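Glyoxalase family protein (Enterococcus faecalis, PDB 2P25) belongs to the glyoxalase/bleomycin resistance protein/dioxygenase superfamily, a group of proteins built from paired beta-alpha-beta-beta-beta modules, and is modelled here as a two-chain assembly. Local coordinates at residues H8-T19 and E53-F62; D104-T112 and D118-E126. All coordinates share one frame; numbering follows the deposited sequence.

Overall arrangement
Contact 1 (8-19 with 53-62) closes before contact 2 (104-112 with 118-126) opens, and their centres lie about 22 Å apart on opposite sides of the chain's centre. Each belongs to its own four-stranded mixed sheet with strand order 1-4-3-2. Contact 1 joins adjacent strands 6-13 and 52-58, the first and fourth of one sheet in chain order; contact 2 joins the neighbouring strands 110-115 and 121-125 of the other. The two meet where S14 OG and D118 OD1, 2.7 Å apart, probably hydrogen-bond and where I11 packs on L120. Both contacts also touch the second subunit, so the two halves of the chain share in the dimer interface.

Contact 1: H8-T19 and E53-F62; sequences HVAINASNYQAT and ELEIFISDQF
V9, I11 and A13 exchange six backbone hydrogen bonds with E53, E55, F57 and S59, which binds strands 8-13 and 53-58 side by side in parallel. I11 sits at the middle, its N donating to E55 O while F57 N donates to I11 O, the latter at 2.8 Å. Flat and polar groups fill the face carrying A10, N12, E55 and F57. The CB of N12 lies over the F62 ring, 3.8 Å from the ring centroid, and the amide continues across it with planes only 11° apart. The same ring turns its edge to A13 O, 3.6 Å from F62 CD2. The N12 amide is anchored at both ends by the second subunit: R75 donates to OD1, and A71 O and E70 accept from ND2. Nearer the strand starts, chi1 of 61° places the H8 imidazole between its own backbone N and carbonyl carbon, and E55 OE1 stands over the rim of one ring face, the carboxylate turned 37° from the ring. E55 OE2 is 3.3 Å from H8 CE1; the polar ends go elsewhere, H8 NE2 to E123 of the second subunit and E55 OE1 to K44. Apolar contacts occupy the other face. I11 CD1 rests on L54 CG at 3.9 Å, and A13 CB meets I56 CG2 at 3.7 Å. From helix 16-26, T19 CG2 reaches tip to tip toward I56 CD1, while Y16 CD1 touches I58 CD1. N15 N-caps this helix, its OD1 taking A18 N at 2.9 Å. Strand 8-13 pairs on its other side with an antiparallel strand of the second subunit. A first strand, leading into a helix, that lies parallel to the last strand of a 1-4-3-2 sheet is characteristic of the beta-alpha-beta-beta-beta module of the glyoxalase fold.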
loop_
_atom_site.group_PDB
_atom_site.type_symbol
_atom_site.label_atom_id
_atom_site.label_comp_id
_atom_site.label_asym_id
_atom_site.label_seq_id
_atom_site.Cartn_x
_atom_site.Cartn_y
_atom_site.Cartn_z
ATOM N N HIS A 8 1.635 -3.022 8.401
ATOM C CA HIS A 8 2.627 -2.362 7.552
ATOM C C HIS A 8 2.159 -2.354 6.110
ATOM O O HIS A 8 1.210 -3.066 5.733
ATOM C CB HIS A 8 4.009 -3.039 7.660
ATOM C CG HIS A 8 4.044 -4.478 7.227
ATOM N ND1 HIS A 8 4.280 -4.868 5.927
ATOM C CD2 HIS A 8 3.919 -5.620 7.942
ATOM C CE1 HIS A 8 4.271 -6.190 5.850
ATOM N NE2 HIS A 8 4.058 -6.671 7.063
ATOM N N VAL A 9 2.867 -1.586 5.296
ATOM C CA VAL A 9 2.720 -1.608 3.859
ATOM C C VAL A 9 4.102 -2.040 3.340
ATOM O O VAL A 9 5.110 -1.609 3.886
ATOM C CB VAL A 9 2.357 -0.211 3.352
ATOM C CG1 VAL A 9 2.451 -0.124 1.861
ATOM C CG2 VAL A 9 0.928 0.150 3.782
ATOM N N ALA A 10 4.143 -2.946 2.367
ATOM C CA ALA A 10 5.429 -3.423 1.780
ATOM C C ALA A 10 5.672 -2.830 0.397
ATOM O O ALA A 10 4.742 -2.679 -0.405
ATOM C CB ALA A 10 5.430 -4.939 1.671
ATOM N N ILE A 11 6.938 -2.526 0.114
ATOM C CA ILE A 11 7.349 -1.865 -1.145
ATOM C C ILE A 11 8.530 -2.642 -1.688
ATOM O O ILE A 11 9.372 -3.094 -0.925
ATOM C CB ILE A 11 7.785 -0.389 -0.856
ATOM C CG1 ILE A 11 6.551 0.456 -0.509
ATOM C CG2 ILE A 11 8.566 0.232 -2.054
ATOM C CD1 ILE A 11 6.943 1.772 0.241
ATOM N N ASN A 12 8.582 -2.770 -3.015
ATOM C CA ASN A 12 9.740 -3.358 -3.726
ATOM C C ASN A 12 10.551 -2.207 -4.313
ATOM O O ASN A 12 9.985 -1.367 -5.013
ATOM C CB ASN A 12 9.281 -4.278 -4.887
ATOM C CG ASN A 12 8.575 -5.536 -4.407
ATOM O OD1 ASN A 12 8.760 -5.955 -3.266
ATOM N ND2 ASN A 12 7.762 -6.160 -5.290
ATOM N N ALA A 13 11.852 -2.172 -3.995
ATOM C CA ALA A 13 12.756 -1.115 -4.428
ATOM C C ALA A 13 13.971 -1.734 -5.103
ATOM O O ALA A 13 14.309 -2.914 -4.840
ATOM C CB ALA A 13 13.217 -0.266 -3.224
ATOM N N SER A 14 14.663 -0.933 -5.927
ATOM C CA SER A 14 15.767 -1.504 -6.732
ATOM C C SER A 14 17.156 -1.341 -6.127
ATOM O O SER A 14 18.048 -2.154 -6.384
ATOM C CB SER A 14 15.804 -0.883 -8.136
ATOM O OG SER A 14 16.100 0.499 -8.027
ATOM N N ASN A 15 17.358 -0.288 -5.349
ATOM C CA ASN A 15 18.712 0.090 -4.959
ATOM C C ASN A 15 18.797 0.469 -3.491
ATOM O O ASN A 15 18.024 1.297 -3.006
ATOM C CB ASN A 15 19.157 1.265 -5.845
ATOM C CG ASN A 15 20.577 1.750 -5.531
ATOM O OD1 ASN A 15 20.803 2.581 -4.631
ATOM N ND2 ASN A 15 21.532 1.238 -6.282
ATOM N N TYR A 16 19.779 -0.106 -2.793
ATOM C CA TYR A 16 19.867 0.067 -1.351
ATOM C C TYR A 16 20.170 1.524 -0.953
ATOM O O TYR A 16 19.464 2.100 -0.125
ATOM C CB TYR A 16 20.937 -0.862 -0.768
ATOM C CG TYR A 16 21.160 -0.703 0.721
ATOM C CD1 TYR A 16 20.323 -1.343 1.646
ATOM C CD2 TYR A 16 22.237 0.046 1.205
ATOM C CE1 TYR A 16 20.559 -1.231 3.018
ATOM C CE2 TYR A 16 22.459 0.183 2.565
ATOM C CZ TYR A 16 21.626 -0.460 3.462
ATOM O OH TYR A 16 21.862 -0.351 4.819
ATOM N N GLN A 17 21.209 2.123 -1.538
ATOM C CA GLN A 17 21.559 3.497 -1.116
ATOM C C GLN A 17 20.448 4.503 -1.455
ATOM O O GLN A 17 20.167 5.422 -0.676
ATOM C CB GLN A 17 22.939 3.943 -1.639
ATOM C CG GLN A 17 23.507 5.182 -0.897
ATOM C CD GLN A 17 23.352 5.114 0.650
ATOM O OE1 GLN A 17 23.819 4.167 1.317
ATOM N NE2 GLN A 17 22.683 6.122 1.212
ATOM N N ALA A 18 19.795 4.314 -2.602
ATOM C CA ALA A 18 18.652 5.157 -3.008
ATOM C C ALA A 18 17.523 5.089 -1.968
ATOM O O ALA A 18 16.898 6.099 -1.631
ATOM C CB ALA A 18 18.131 4.692 -4.353
ATOM N N THR A 19 17.286 3.879 -1.464
ATOM C CA THR A 19 16.208 3.593 -0.513
ATOM C C THR A 19 16.514 4.278 0.828
ATOM O O THR A 19 15.648 4.952 1.407
ATOM C CB THR A 19 16.014 2.074 -0.328
ATOM O OG1 THR A 19 15.654 1.471 -1.582
ATOM C CG2 THR A 19 14.898 1.792 0.682
ATOM N N GLU A 53 4.447 1.403 9.944
ATOM C CA GLU A 53 5.588 0.572 9.552
ATOM C C GLU A 53 5.644 0.363 8.048
ATOM O O GLU A 53 4.616 0.167 7.384
ATOM C CB GLU A 53 5.563 -0.758 10.289
ATOM C CG GLU A 53 6.775 -1.646 10.050
ATOM C CD GLU A 53 6.977 -2.675 11.175
ATOM O OE1 GLU A 53 6.552 -2.415 12.326
ATOM O OE2 GLU A 53 7.570 -3.741 10.898
ATOM N N LEU A 54 6.856 0.428 7.514
ATOM C CA LEU A 54 7.058 0.272 6.086
ATOM C C LEU A 54 8.086 -0.826 5.898
ATOM O O LEU A 54 9.157 -0.772 6.499
ATOM C CB LEU A 54 7.569 1.603 5.520
ATOM C CG LEU A 54 7.204 2.104 4.154
ATOM C CD1 LEU A 54 5.680 2.299 4.031
ATOM C CD2 LEU A 54 7.972 3.400 3.943
ATOM N N GLU A 55 7.750 -1.847 5.122
ATOM C CA GLU A 55 8.654 -2.957 4.831
ATOM C C GLU A 55 9.153 -2.858 3.403
ATOM O O GLU A 55 8.348 -2.902 2.476
ATOM C CB GLU A 55 7.874 -4.232 4.990
ATOM C CG GLU A 55 8.617 -5.495 4.942
ATOM C CD GLU A 55 7.783 -6.593 5.561
ATOM O OE1 GLU A 55 7.681 -6.661 6.821
ATOM O OE2 GLU A 55 7.209 -7.361 4.785
ATOM N N ILE A 56 10.461 -2.760 3.221
ATOM C CA ILE A 56 10.999 -2.559 1.880
ATOM C C ILE A 56 11.865 -3.741 1.504
ATOM O O ILE A 56 12.791 -4.092 2.254
ATOM C CB ILE A 56 11.793 -1.246 1.765
ATOM C CG1 ILE A 56 10.977 -0.085 2.364
ATOM C CG2 ILE A 56 12.189 -1.005 0.302
ATOM C CD1 ILE A 56 11.590 1.265 2.193
ATOM N N PHE A 57 11.554 -4.362 0.376
ATOM C CA PHE A 57 12.345 -5.459 -0.170
ATOM C C PHE A 57 13.190 -4.854 -1.287
ATOM O O PHE A 57 12.644 -4.239 -2.181
ATOM C CB PHE A 57 11.417 -6.545 -0.749
ATOM C CG PHE A 57 10.606 -7.251 0.311
ATOM C CD1 PHE A 57 11.032 -8.468 0.841
ATOM C CD2 PHE A 57 9.423 -6.688 0.771
ATOM C CE1 PHE A 57 10.277 -9.108 1.836
ATOM C CE2 PHE A 57 8.678 -7.306 1.771
ATOM C CZ PHE A 57 9.093 -8.522 2.289
ATOM N N ILE A 58 14.514 -5.007 -1.207
ATOM C CA ILE A 58 15.412 -4.337 -2.134
ATOM C C ILE A 58 16.134 -5.378 -2.986
ATOM O O ILE A 58 16.825 -6.234 -2.463
ATOM C CB ILE A 58 16.472 -3.470 -1.375
ATOM C CG1 ILE A 58 15.780 -2.505 -0.397
ATOM C CG2 ILE A 58 17.354 -2.672 -2.352
ATOM C CD1 ILE A 58 16.698 -1.900 0.620
ATOM N N SER A 59 16.012 -5.260 -4.297
ATOM C CA SER A 59 16.582 -6.260 -5.220
ATOM C C SER A 59 16.667 -5.690 -6.630
ATOM O O SER A 59 15.757 -5.003 -7.085
ATOM C CB SER A 59 15.728 -7.528 -5.229
ATOM O OG SER A 59 16.241 -8.503 -6.139
ATOM N N ASP A 60 17.725 -6.045 -7.348
ATOM C CA ASP A 60 17.800 -5.651 -8.747
ATOM C C ASP A 60 16.988 -6.582 -9.653
ATOM O O ASP A 60 17.002 -6.425 -10.865
ATOM C CB ASP A 60 19.259 -5.538 -9.213
ATOM C CG ASP A 60 19.971 -6.863 -9.218
ATOM O OD1 ASP A 60 19.388 -7.869 -8.773
ATOM O OD2 ASP A 60 21.142 -6.900 -9.676
ATOM N N GLN A 61 16.259 -7.524 -9.076
ATOM C CA GLN A 61 15.491 -8.480 -9.882
ATOM C C GLN A 61 14.115 -7.962 -10.318
ATOM O O GLN A 61 13.495 -8.497 -11.270
ATOM C CB GLN A 61 15.371 -9.813 -9.150
ATOM C CG GLN A 61 16.742 -10.495 -9.017
ATOM C CD GLN A 61 17.315 -10.921 -10.371
ATOM O OE1 GLN A 61 18.212 -10.269 -10.925
ATOM N NE2 GLN A 61 16.768 -11.996 -10.926
ATOM N N PHE A 62 13.629 -6.933 -9.634
ATOM C CA PHE A 62 12.287 -6.437 -9.909
ATOM C C PHE A 62 12.297 -5.553 -11.162
ATOM O O PHE A 62 13.006 -4.559 -11.198
ATOM C CB PHE A 62 11.782 -5.577 -8.746
ATOM C CG PHE A 62 11.817 -6.240 -7.396
ATOM C CD1 PHE A 62 11.221 -7.473 -7.177
ATOM C CD2 PHE A 62 12.413 -5.580 -6.318
ATOM C CE1 PHE A 62 11.236 -8.059 -5.901
ATOM C CE2 PHE A 62 12.411 -6.145 -5.035
ATOM C CZ PHE A 62 11.842 -7.369 -4.818
#

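Contact 2: D104-T112 and D118-E126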
loop_
_atom_site.group_PDB
_atom_site.type_symbol
_atom_site.label_atom_id
_atom_site.label_comp_id
_atom_site.label_asym_id
_atom_site.label_seq_id
_atom_site.Cartn_x
_atom_site.Cartn_y
_atom_site.Cartn_z
ATOM N N ASP A 104 -8.991 17.637 -4.799
ATOM C CA ASP A 104 -9.642 16.349 -5.005
ATOM C C ASP A 104 -11.015 16.583 -5.663
ATOM O O ASP A 104 -11.776 17.435 -5.208
ATOM C CB ASP A 104 -9.778 15.649 -3.642
ATOM C CG ASP A 104 -9.896 14.130 -3.753
ATOM O OD1 ASP A 104 -10.075 13.612 -4.879
ATOM O OD2 ASP A 104 -9.800 13.448 -2.707
ATOM N N ASP A 105 -11.303 15.840 -6.739
ATOM C CA ASP A 105 -12.519 16.022 -7.555
ATOM C C ASP A 105 -13.802 15.986 -6.743
ATOM O O ASP A 105 -14.763 16.701 -7.046
ATOM C CB ASP A 105 -12.635 14.942 -8.642
ATOM C CG ASP A 105 -11.431 14.889 -9.566
ATOM O OD1 ASP A 105 -10.675 15.888 -9.654
ATOM O OD2 ASP A 105 -11.250 13.833 -10.219
ATOM N N PHE A 106 -13.823 15.143 -5.718
ATOM C CA PHE A 106 -15.069 14.888 -5.007
ATOM C C PHE A 106 -15.095 15.432 -3.584
ATOM O O PHE A 106 -16.171 15.549 -2.994
ATOM C CB PHE A 106 -15.417 13.392 -5.068
ATOM C CG PHE A 106 -15.373 12.833 -6.458
ATOM C CD1 PHE A 106 -16.375 13.142 -7.377
ATOM C CD2 PHE A 106 -14.306 12.035 -6.868
ATOM C CE1 PHE A 106 -16.324 12.646 -8.678
ATOM C CE2 PHE A 106 -14.250 11.528 -8.169
ATOM C CZ PHE A 106 -15.259 11.841 -9.075
ATOM N N THR A 107 -13.926 15.802 -3.051
ATOM C CA THR A 107 -13.862 16.357 -1.687
ATOM C C THR A 107 -13.486 17.844 -1.584
ATOM O O THR A 107 -13.821 18.501 -0.595
ATOM C CB THR A 107 -12.953 15.515 -0.753
ATOM O OG1 THR A 107 -11.570 15.724 -1.080
ATOM C CG2 THR A 107 -13.292 14.032 -0.867
ATOM N N GLY A 108 -12.790 18.371 -2.589
ATOM C CA GLY A 108 -12.341 19.764 -2.552
ATOM C C GLY A 108 -11.076 20.040 -1.735
ATOM O O GLY A 108 -10.702 21.196 -1.557
ATOM N N LYS A 109 -10.423 18.997 -1.217
ATOM C CA LYS A 109 -9.192 19.190 -0.426
ATOM C C LYS A 109 -7.947 19.133 -1.292
ATOM O O LYS A 109 -7.923 18.441 -2.313
ATOM C CB LYS A 109 -9.101 18.203 0.745
ATOM C CG LYS A 109 -10.138 18.540 1.832
ATOM C CD LYS A 109 -10.014 17.647 3.038
ATOM C CE LYS A 109 -11.094 18.006 4.066
ATOM N NZ LYS A 109 -11.397 16.854 4.978
ATOM N N LYS A 110 -6.920 19.868 -0.876
ATOM C CA LYS A 110 -5.662 19.951 -1.631
ATOM C C LYS A 110 -4.890 18.651 -1.624
ATOM O O LYS A 110 -4.829 17.968 -0.612
ATOM C CB LYS A 110 -4.748 21.027 -1.053
ATOM C CG LYS A 110 -5.222 22.439 -1.337
ATOM C CD LYS A 110 -4.434 23.424 -0.481
ATOM C CE LYS A 110 -4.944 24.825 -0.656
ATOM N NZ LYS A 110 -4.182 25.748 0.222
HETATM N N MSE A 111 -4.251 18.354 -2.752
HETATM C CA MSE A 111 -3.476 17.119 -2.904
HETATM C C MSE A 111 -2.439 17.297 -3.997
HETATM O O MSE A 111 -2.564 18.168 -4.861
HETATM C CB MSE A 111 -4.385 15.933 -3.270
HETATM C CG MSE A 111 -5.173 16.196 -4.509
HETATM SE SE MSE A 111 -6.207 14.648 -5.060
HETATM C CE MSE A 111 -4.739 13.583 -5.826
ATOM N N THR A 112 -1.384 16.488 -3.924
ATOM C CA THR A 112 -0.434 16.375 -5.018
ATOM C C THR A 112 0.299 15.026 -4.850
ATOM O O THR A 112 0.049 14.289 -3.878
ATOM C CB THR A 112 0.571 17.542 -5.061
ATOM O OG1 THR A 112 1.320 17.465 -6.304
ATOM C CG2 THR A 112 1.544 17.482 -3.856
ATOM N N ASP A 118 12.083 4.680 -7.525
ATOM C CA ASP A 118 11.625 3.734 -8.563
ATOM C C ASP A 118 10.271 4.127 -9.166
ATOM O O ASP A 118 9.618 3.330 -9.871
ATOM C CB ASP A 118 11.583 2.314 -7.993
ATOM C CG ASP A 118 12.959 1.810 -7.666
ATOM O OD1 ASP A 118 13.840 1.824 -8.560
ATOM O OD2 ASP A 118 13.166 1.457 -6.516
ATOM N N GLY A 119 9.866 5.364 -8.920
ATOM C CA GLY A 119 8.646 5.887 -9.558
ATOM C C GLY A 119 7.336 5.508 -8.884
ATOM O O GLY A 119 6.263 5.649 -9.497
ATOM N N LEU A 120 7.397 5.038 -7.633
ATOM C CA LEU A 120 6.173 4.742 -6.886
ATOM C C LEU A 120 5.467 6.051 -6.575
ATOM O O LEU A 120 6.081 6.934 -5.969
ATOM C CB LEU A 120 6.480 4.024 -5.566
ATOM C CG LEU A 120 5.238 3.694 -4.708
ATOM C CD1 LEU A 120 4.171 2.815 -5.456
ATOM C CD2 LEU A 120 5.689 3.028 -3.420
ATOM N N PRO A 121 4.196 6.210 -7.002
ATOM C CA PRO A 121 3.477 7.440 -6.610
ATOM C C PRO A 121 3.163 7.482 -5.123
ATOM O O PRO A 121 2.622 6.511 -4.541
ATOM C CB PRO A 121 2.169 7.385 -7.440
ATOM C CG PRO A 121 2.442 6.330 -8.530
ATOM C CD PRO A 121 3.381 5.352 -7.879
ATOM N N LEU A 122 3.477 8.629 -4.515
ATOM C CA LEU A 122 3.205 8.869 -3.111
ATOM C C LEU A 122 2.402 10.153 -3.067
ATOM O O LEU A 122 2.834 11.190 -3.591
ATOM C CB LEU A 122 4.510 8.992 -2.320
ATOM C CG LEU A 122 5.373 7.714 -2.348
ATOM C CD1 LEU A 122 6.757 7.987 -1.728
ATOM C CD2 LEU A 122 4.630 6.620 -1.535
ATOM N N GLU A 123 1.218 10.079 -2.473
ATOM C CA GLU A 123 0.335 11.242 -2.459
ATOM C C GLU A 123 0.429 12.025 -1.151
ATOM O O GLU A 123 0.580 11.434 -0.083
ATOM C CB GLU A 123 -1.076 10.756 -2.688
ATOM C CG GLU A 123 -2.118 11.828 -2.943
ATOM C CD GLU A 123 -3.513 11.237 -2.937
ATOM O OE1 GLU A 123 -3.818 10.413 -3.813
ATOM O OE2 GLU A 123 -4.301 11.539 -2.032
ATOM N N LEU A 124 0.283 13.349 -1.247
ATOM C CA LEU A 124 0.019 14.209 -0.091
ATOM C C LEU A 124 -1.418 14.679 -0.199
ATOM O O LEU A 124 -1.862 15.114 -1.273
ATOM C CB LEU A 124 0.951 15.426 -0.120
ATOM C CG LEU A 124 2.469 15.214 -0.096
ATOM C CD1 LEU A 124 3.205 16.565 -0.192
ATOM C CD2 LEU A 124 2.876 14.457 1.154
ATOM N N HIS A 125 -2.159 14.580 0.907
ATOM C CA HIS A 125 -3.565 14.933 0.898
ATOM C C HIS A 125 -3.931 15.636 2.200
ATOM O O HIS A 125 -3.617 15.134 3.276
ATOM C CB HIS A 125 -4.384 13.640 0.758
ATOM C CG HIS A 125 -5.790 13.846 0.301
ATOM N ND1 HIS A 125 -6.727 14.530 1.048
ATOM C CD2 HIS A 125 -6.434 13.417 -0.810
ATOM C CE1 HIS A 125 -7.884 14.528 0.407
ATOM N NE2 HIS A 125 -7.734 13.859 -0.723
ATOM N N GLU A 126 -4.591 16.785 2.102
ATOM C CA GLU A 126 -5.068 17.478 3.301
ATOM C C GLU A 126 -6.331 16.830 3.897
ATOM O O GLU A 126 -6.945 15.946 3.270
ATOM C CB GLU A 126 -5.295 18.947 2.993
ATOM C CG GLU A 126 -3.971 19.714 2.911
ATOM C CD GLU A 126 -4.119 21.236 2.974
ATOM O OE1 GLU A 126 -5.261 21.763 2.891
ATOM O OE2 GLU A 126 -3.076 21.910 3.115
HETATM O O HOH W 1 -7.465 21.372 1.374
HETATM O O HOH W 2 -3.078 24.630 2.490
#
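H125 lays its imidazole under the carbonyl O of K110, which stands above the rim of one ring face. With CG anti to the backbone N (chi1 -161°), the ring reaches the turn 104-109. There H125 NE2 donates to D104 OD2 at 2.9 Å in an almost straight bond of 178°. D104 OD2 lies in the ring plane, yet the donor comes from above the carboxylate, whose plane stands 75° from the ring. H125 ND1 meanwhile donates to a lone pair of E126 O at 2.6 Å, so bonds from both nitrogens fix the ring's rotation, and H7 of the second subunit stacks on it. The turn is itself closed by D104 N to K109 O and G108 N to D104 O.

K110 and E126 run alongside each other, K110 CD lying 3.8 Å from E126 OE1. One water links K110 N to E126 OE1 and another K110 NZ to E126 OE2. The direct partners of the two polar ends are E85, salt-bridged to K110 NZ, and I84 N, which donates to E126 OE2.

The backbones form an antiparallel hairpin. T112 and L124 are a hydrogen-bonded pair, with L124 N to T112 O at 2.8 Å; E126 N also donates to K110 O at 3.0 Å. Between them M111, a selenomethionine, and H125 are a non-hydrogen-bonded pair. On the opposite face the T112 and L124 side chains run side by side, CG2 4.1 Å from CD1.

Helix 84-93 covers that T112-L124 face through I84, V87 and I88. Strand 121-125 pairs on its other edge with strand 73-80, and strand 110-115 with strand 102-103.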